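Local coordinates for Alpha/beta hydrolase fold-3 domain protein (Sulfolobus islandicus, PDB 5LK6), which probably hydrolyses carboxylic esters and lipids as a thermostable esterase of the alpha/beta hydrolase fold, at residues A121-Y133 against L156-L170. Sequence-based numbering, arbitrary orientation.
Sequences AVIDSFDATNWVY and LAAVVALLSKGKLNL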
loop_
_atom_site.group_PDB
_atom_site.type_symbol
_atom_site.label_atom_id
_atom_site.label_comp_id
_atom_site.label_asym_id
_atom_site.label_seq_id
_atom_site.Cartn_x
_atom_site.Cartn_y
_atom_site.Cartn_z
ATOM N N ALA A 121 -15.980 -0.800 25.446
ATOM C CA ALA A 121 -15.486 -1.289 24.173
ATOM C C ALA A 121 -14.061 -1.855 24.247
ATOM O O ALA A 121 -13.730 -2.779 23.491
ATOM C CB ALA A 121 -15.525 -0.200 23.142
ATOM N N VAL A 122 -13.226 -1.294 25.118
ATOM C CA VAL A 122 -11.828 -1.705 25.202
ATOM C C VAL A 122 -11.794 -3.035 25.913
ATOM O O VAL A 122 -11.146 -3.978 25.447
ATOM C CB VAL A 122 -10.972 -0.701 26.022
ATOM C CG1 VAL A 122 -9.598 -1.254 26.377
ATOM C CG2 VAL A 122 -10.844 0.641 25.287
ATOM N N ILE A 123 -12.487 -3.090 27.055
ATOM C CA ILE A 123 -12.546 -4.300 27.844
ATOM C C ILE A 123 -13.123 -5.491 27.060
ATOM O O ILE A 123 -12.567 -6.572 27.129
ATOM C CB ILE A 123 -13.308 -4.088 29.150
ATOM C CG1 ILE A 123 -12.504 -3.150 30.084
ATOM C CG2 ILE A 123 -13.544 -5.434 29.845
ATOM C CD1 ILE A 123 -13.360 -2.581 31.206
ATOM N N ASP A 124 -14.194 -5.288 26.296
ATOM C CA ASP A 124 -14.684 -6.343 25.416
ATOM C C ASP A 124 -13.653 -6.772 24.358
ATOM O O ASP A 124 -13.453 -7.970 24.117
ATOM C CB ASP A 124 -15.984 -5.920 24.720
ATOM C CG ASP A 124 -17.182 -5.830 25.677
ATOM O OD1 ASP A 124 -17.026 -6.117 26.889
ATOM O OD2 ASP A 124 -18.294 -5.478 25.207
ATOM N N SER A 125 -13.020 -5.799 23.716
ATOM C CA SER A 125 -12.059 -6.070 22.655
ATOM C C SER A 125 -10.847 -6.864 23.195
ATOM O O SER A 125 -10.392 -7.802 22.545
ATOM C CB SER A 125 -11.605 -4.769 21.982
ATOM O OG SER A 125 -12.662 -4.181 21.258
ATOM N N PHE A 126 -10.357 -6.502 24.374
ATOM C CA PHE A 126 -9.318 -7.264 25.042
ATOM C C PHE A 126 -9.743 -8.653 25.469
ATOM O O PHE A 126 -9.027 -9.609 25.264
ATOM C CB PHE A 126 -8.869 -6.560 26.296
ATOM C CG PHE A 126 -7.753 -7.266 27.006
ATOM C CD1 PHE A 126 -6.457 -7.270 26.465
ATOM C CD2 PHE A 126 -7.975 -7.925 28.228
ATOM C CE1 PHE A 126 -5.401 -7.916 27.121
ATOM C CE2 PHE A 126 -6.921 -8.575 28.894
ATOM C CZ PHE A 126 -5.640 -8.579 28.340
ATOM N N ASP A 127 -10.872 -8.753 26.134
ATOM C CA ASP A 127 -11.347 -10.031 26.637
ATOM C C ASP A 127 -11.549 -11.034 25.526
ATOM O O ASP A 127 -11.236 -12.197 25.729
ATOM C CB ASP A 127 -12.668 -9.861 27.406
ATOM C CG ASP A 127 -12.472 -9.198 28.735
ATOM O OD1 ASP A 127 -11.313 -8.995 29.135
ATOM O OD2 ASP A 127 -13.476 -8.863 29.384
ATOM N N ALA A 128 -12.115 -10.583 24.393
ATOM C CA ALA A 128 -12.250 -11.395 23.170
ATOM C C ALA A 128 -10.884 -11.795 22.616
ATOM O O ALA A 128 -10.661 -12.957 22.324
ATOM C CB ALA A 128 -13.066 -10.674 22.120
ATOM N N THR A 129 -9.947 -10.859 22.527
ATOM C CA THR A 129 -8.619 -11.198 22.050
ATOM C C THR A 129 -7.977 -12.281 22.931
ATOM O O THR A 129 -7.438 -13.266 22.437
ATOM C CB THR A 129 -7.720 -9.948 21.942
ATOM O OG1 THR A 129 -8.288 -9.084 20.964
ATOM C CG2 THR A 129 -6.300 -10.302 21.516
ATOM N N ASN A 130 -8.082 -12.093 24.229
ATOM C CA ASN A 130 -7.484 -12.968 25.204
ATOM C C ASN A 130 -8.102 -14.352 25.135
ATOM O O ASN A 130 -7.401 -15.378 25.152
ATOM C CB ASN A 130 -7.677 -12.350 26.564
ATOM C CG ASN A 130 -6.865 -13.026 27.633
ATOM O OD1 ASN A 130 -5.647 -12.856 27.773
ATOM N ND2 ASN A 130 -7.559 -13.754 28.437
ATOM N N TRP A 131 -9.399 -14.392 24.975
ATOM C CA TRP A 131 -10.073 -15.649 24.904
ATOM C C TRP A 131 -9.772 -16.407 23.618
ATOM O O TRP A 131 -9.529 -17.615 23.670
ATOM C CB TRP A 131 -11.568 -15.447 25.021
ATOM C CG TRP A 131 -12.350 -16.685 25.038
ATOM C CD1 TRP A 131 -12.693 -17.439 26.160
ATOM C CD2 TRP A 131 -12.943 -17.350 23.901
ATOM N NE1 TRP A 131 -13.472 -18.508 25.771
ATOM C CE2 TRP A 131 -13.655 -18.488 24.409
ATOM C CE3 TRP A 131 -12.984 -17.077 22.529
ATOM C CZ2 TRP A 131 -14.386 -19.357 23.586
ATOM C CZ3 TRP A 131 -13.704 -17.961 21.683
ATOM C CH2 TRP A 131 -14.390 -19.098 22.231
ATOM N N VAL A 132 -9.811 -15.713 22.473
ATOM C CA VAL A 132 -9.505 -16.347 21.187
ATOM C C VAL A 132 -8.063 -16.930 21.213
ATOM O O VAL A 132 -7.821 -18.037 20.762
ATOM C CB VAL A 132 -9.723 -15.379 20.008
ATOM C CG1 VAL A 132 -9.073 -15.901 18.711
ATOM C CG2 VAL A 132 -11.201 -15.115 19.808
ATOM N N TYR A 133 -7.137 -16.176 21.772
ATOM C CA TYR A 133 -5.763 -16.591 21.909
ATOM C C TYR A 133 -5.568 -17.850 22.768
ATOM O O TYR A 133 -4.627 -18.581 22.536
ATOM C CB TYR A 133 -5.006 -15.429 22.525
ATOM C CG TYR A 133 -3.537 -15.627 22.773
ATOM C CD1 TYR A 133 -2.623 -15.331 21.807
ATOM C CD2 TYR A 133 -3.060 -16.073 24.010
ATOM C CE1 TYR A 133 -1.275 -15.476 22.045
ATOM C CE2 TYR A 133 -1.719 -16.222 24.258
ATOM C CZ TYR A 133 -0.838 -15.927 23.270
ATOM O OH TYR A 133 0.502 -16.021 23.465
ATOM N N LEU A 156 -9.098 0.666 19.150
ATOM C CA LEU A 156 -9.280 -0.462 20.068
ATOM C C LEU A 156 -8.198 -1.519 19.812
ATOM O O LEU A 156 -7.594 -2.047 20.743
ATOM C CB LEU A 156 -10.653 -1.079 19.878
ATOM C CG LEU A 156 -11.870 -0.186 20.264
ATOM C CD1 LEU A 156 -13.204 -0.687 19.674
ATOM C CD2 LEU A 156 -11.975 -0.019 21.771
ATOM N N ALA A 157 -7.878 -1.719 18.534
ATOM C CA ALA A 157 -6.762 -2.564 18.144
ATOM C C ALA A 157 -5.448 -2.107 18.755
ATOM O O ALA A 157 -4.682 -2.932 19.281
ATOM C CB ALA A 157 -6.641 -2.606 16.641
ATOM N N ALA A 158 -5.173 -0.804 18.696
ATOM C CA ALA A 158 -3.884 -0.325 19.175
ATOM C C ALA A 158 -3.839 -0.443 20.682
ATOM O O ALA A 158 -2.803 -0.811 21.249
ATOM C CB ALA A 158 -3.612 1.101 18.739
ATOM N N VAL A 159 -4.973 -0.132 21.320
ATOM C CA VAL A 159 -5.062 -0.201 22.773
ATOM C C VAL A 159 -4.958 -1.645 23.258
ATOM O O VAL A 159 -4.194 -1.927 24.171
ATOM C CB VAL A 159 -6.322 0.483 23.280
ATOM C CG1 VAL A 159 -6.528 0.208 24.772
ATOM C CG2 VAL A 159 -6.196 1.993 23.023
ATOM N N VAL A 160 -5.689 -2.545 22.627
ATOM C CA VAL A 160 -5.526 -3.961 22.913
ATOM C C VAL A 160 -4.054 -4.451 22.875
ATOM O O VAL A 160 -3.624 -5.169 23.769
ATOM C CB VAL A 160 -6.348 -4.835 21.967
ATOM C CG1 VAL A 160 -5.913 -6.287 22.146
ATOM C CG2 VAL A 160 -7.850 -4.692 22.276
ATOM N N ALA A 161 -3.306 -4.042 21.859
ATOM C CA ALA A 161 -1.906 -4.425 21.716
ATOM C C ALA A 161 -1.061 -3.936 22.852
ATOM O O ALA A 161 -0.129 -4.616 23.263
ATOM C CB ALA A 161 -1.311 -3.919 20.406
ATOM N N LEU A 162 -1.321 -2.725 23.287
ATOM C CA LEU A 162 -0.693 -2.171 24.470
ATOM C C LEU A 162 -1.004 -2.984 25.740
ATOM O O LEU A 162 -0.087 -3.388 26.458
ATOM C CB LEU A 162 -1.133 -0.725 24.654
ATOM C CG LEU A 162 -0.253 0.303 23.957
ATOM C CD1 LEU A 162 -1.010 1.617 23.665
ATOM C CD2 LEU A 162 0.985 0.537 24.824
ATOM N N LEU A 163 -2.294 -3.187 26.011
ATOM C CA LEU A 163 -2.766 -3.998 27.140
ATOM C C LEU A 163 -2.257 -5.451 27.147
ATOM O O LEU A 163 -2.267 -6.096 28.177
ATOM C CB LEU A 163 -4.297 -4.053 27.090
ATOM C CG LEU A 163 -5.057 -2.752 27.456
ATOM C CD1 LEU A 163 -6.565 -2.888 27.261
ATOM C CD2 LEU A 163 -4.715 -2.323 28.867
ATOM N N SER A 164 -1.875 -5.947 25.978
ATOM C CA SER A 164 -1.396 -7.294 25.771
ATOM C C SER A 164 0.086 -7.441 25.953
ATOM O O SER A 164 0.548 -8.573 25.964
ATOM C CB SER A 164 -1.718 -7.757 24.350
ATOM O OG SER A 164 -3.109 -7.919 24.178
ATOM N N LYS A 165 0.836 -6.349 26.104
ATOM C CA LYS A 165 2.283 -6.431 26.298
ATOM C C LYS A 165 2.640 -7.296 27.533
ATOM O O LYS A 165 2.136 -7.041 28.600
ATOM C CB LYS A 165 2.874 -5.025 26.433
ATOM C CG LYS A 165 4.365 -4.930 26.155
ATOM C CD LYS A 165 4.937 -3.561 26.517
ATOM C CE LYS A 165 6.358 -3.765 27.036
ATOM N NZ LYS A 165 7.027 -2.477 27.365
ATOM N N GLY A 166 3.468 -8.333 27.355
ATOM C CA GLY A 166 3.808 -9.300 28.430
ATOM C C GLY A 166 2.705 -10.269 28.889
ATOM O O GLY A 166 2.796 -10.851 29.962
ATOM N N LYS A 167 1.628 -10.381 28.125
ATOM C CA LYS A 167 0.561 -11.326 28.406
ATOM C C LYS A 167 0.259 -12.178 27.196
ATOM O O LYS A 167 -0.105 -13.321 27.344
ATOM C CB LYS A 167 -0.748 -10.616 28.748
ATOM C CG LYS A 167 -0.838 -9.751 30.014
ATOM C CD LYS A 167 -2.243 -9.915 30.675
ATOM C CE LYS A 167 -2.805 -8.680 31.390
ATOM N NZ LYS A 167 -1.730 -7.960 32.111
ATOM N N LEU A 168 0.340 -11.611 25.994
ATOM C CA LEU A 168 -0.082 -12.250 24.755
ATOM C C LEU A 168 0.986 -11.959 23.712
ATOM O O LEU A 168 1.388 -10.810 23.588
ATOM C CB LEU A 168 -1.379 -11.583 24.295
ATOM C CG LEU A 168 -2.725 -12.221 24.548
ATOM C CD1 LEU A 168 -2.839 -12.761 25.955
ATOM C CD2 LEU A 168 -3.848 -11.241 24.286
ATOM N N ASN A 169 1.400 -12.952 22.922
ATOM C CA ASN A 169 2.264 -12.683 21.757
ATOM C C ASN A 169 1.415 -12.586 20.530
ATOM O O ASN A 169 1.161 -13.571 19.867
ATOM C CB ASN A 169 3.373 -13.723 21.602
ATOM C CG ASN A 169 4.169 -13.879 22.891
ATOM O OD1 ASN A 169 4.520 -14.992 23.268
ATOM N ND2 ASN A 169 4.408 -12.758 23.610
ATOM N N LEU A 170 0.972 -11.369 20.249
ATOM C CA LEU A 170 0.252 -11.071 19.011
ATOM C C LEU A 170 1.249 -11.053 17.829
ATOM O O LEU A 170 2.366 -10.552 17.952
ATOM C CB LEU A 170 -0.521 -9.740 19.152
ATOM C CG LEU A 170 -1.562 -9.809 20.271
ATOM C CD1 LEU A 170 -2.177 -8.453 20.583
ATOM C CD2 LEU A 170 -2.623 -10.869 19.933
#
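V160 is the knob that drops into a hollow between S125, F126 and T129 of helix 121-133. Its CG2 lies against S125 CB and the backbone N of F126, while CG1 leans on T129. S125 and T129 keep their hydroxyls turned back to their own helix, OG to A121 O and OG1 to S125 O, so these polar groups are satisfied within an otherwise greasy surface. One turn before F126, V122 fits between three side chains: CG2 meets L156 CD2, and CG1 touches V159 CG1 and, at 3.6 Å, L163 CD1. With CG anti to the backbone N, chi1 (-178°) brings the F126 ring up to L163 and S164, CD1 3.9 Å from L163 CB and S164 OG at the ring edge. The helices cross at -60° and diverge beyond this point, and the loop after helix 156-163 fills the widening wedge with L168. L168 CD2 packs on T129 CG2, and its CG sits squarely over one face of Y133, 3.9 Å from the ring centroid. Y133 OH also accepts a nearly straight hydrogen bond from N169 N, 3.2 Å long. Cut back to an alanine, Y133 would probably leave L168 without the flat face it rests on and the N169 amide without this acceptor. Both segments pack on the central sheet of the alpha/beta hydrolase fold: T129 and V160 share I147 of strand 144-150, while Y133 and L170 meet at V145. S125 and L156 rest on L77 of strand 72-77, and W131 of helix 121-133 packs against strand 46-52.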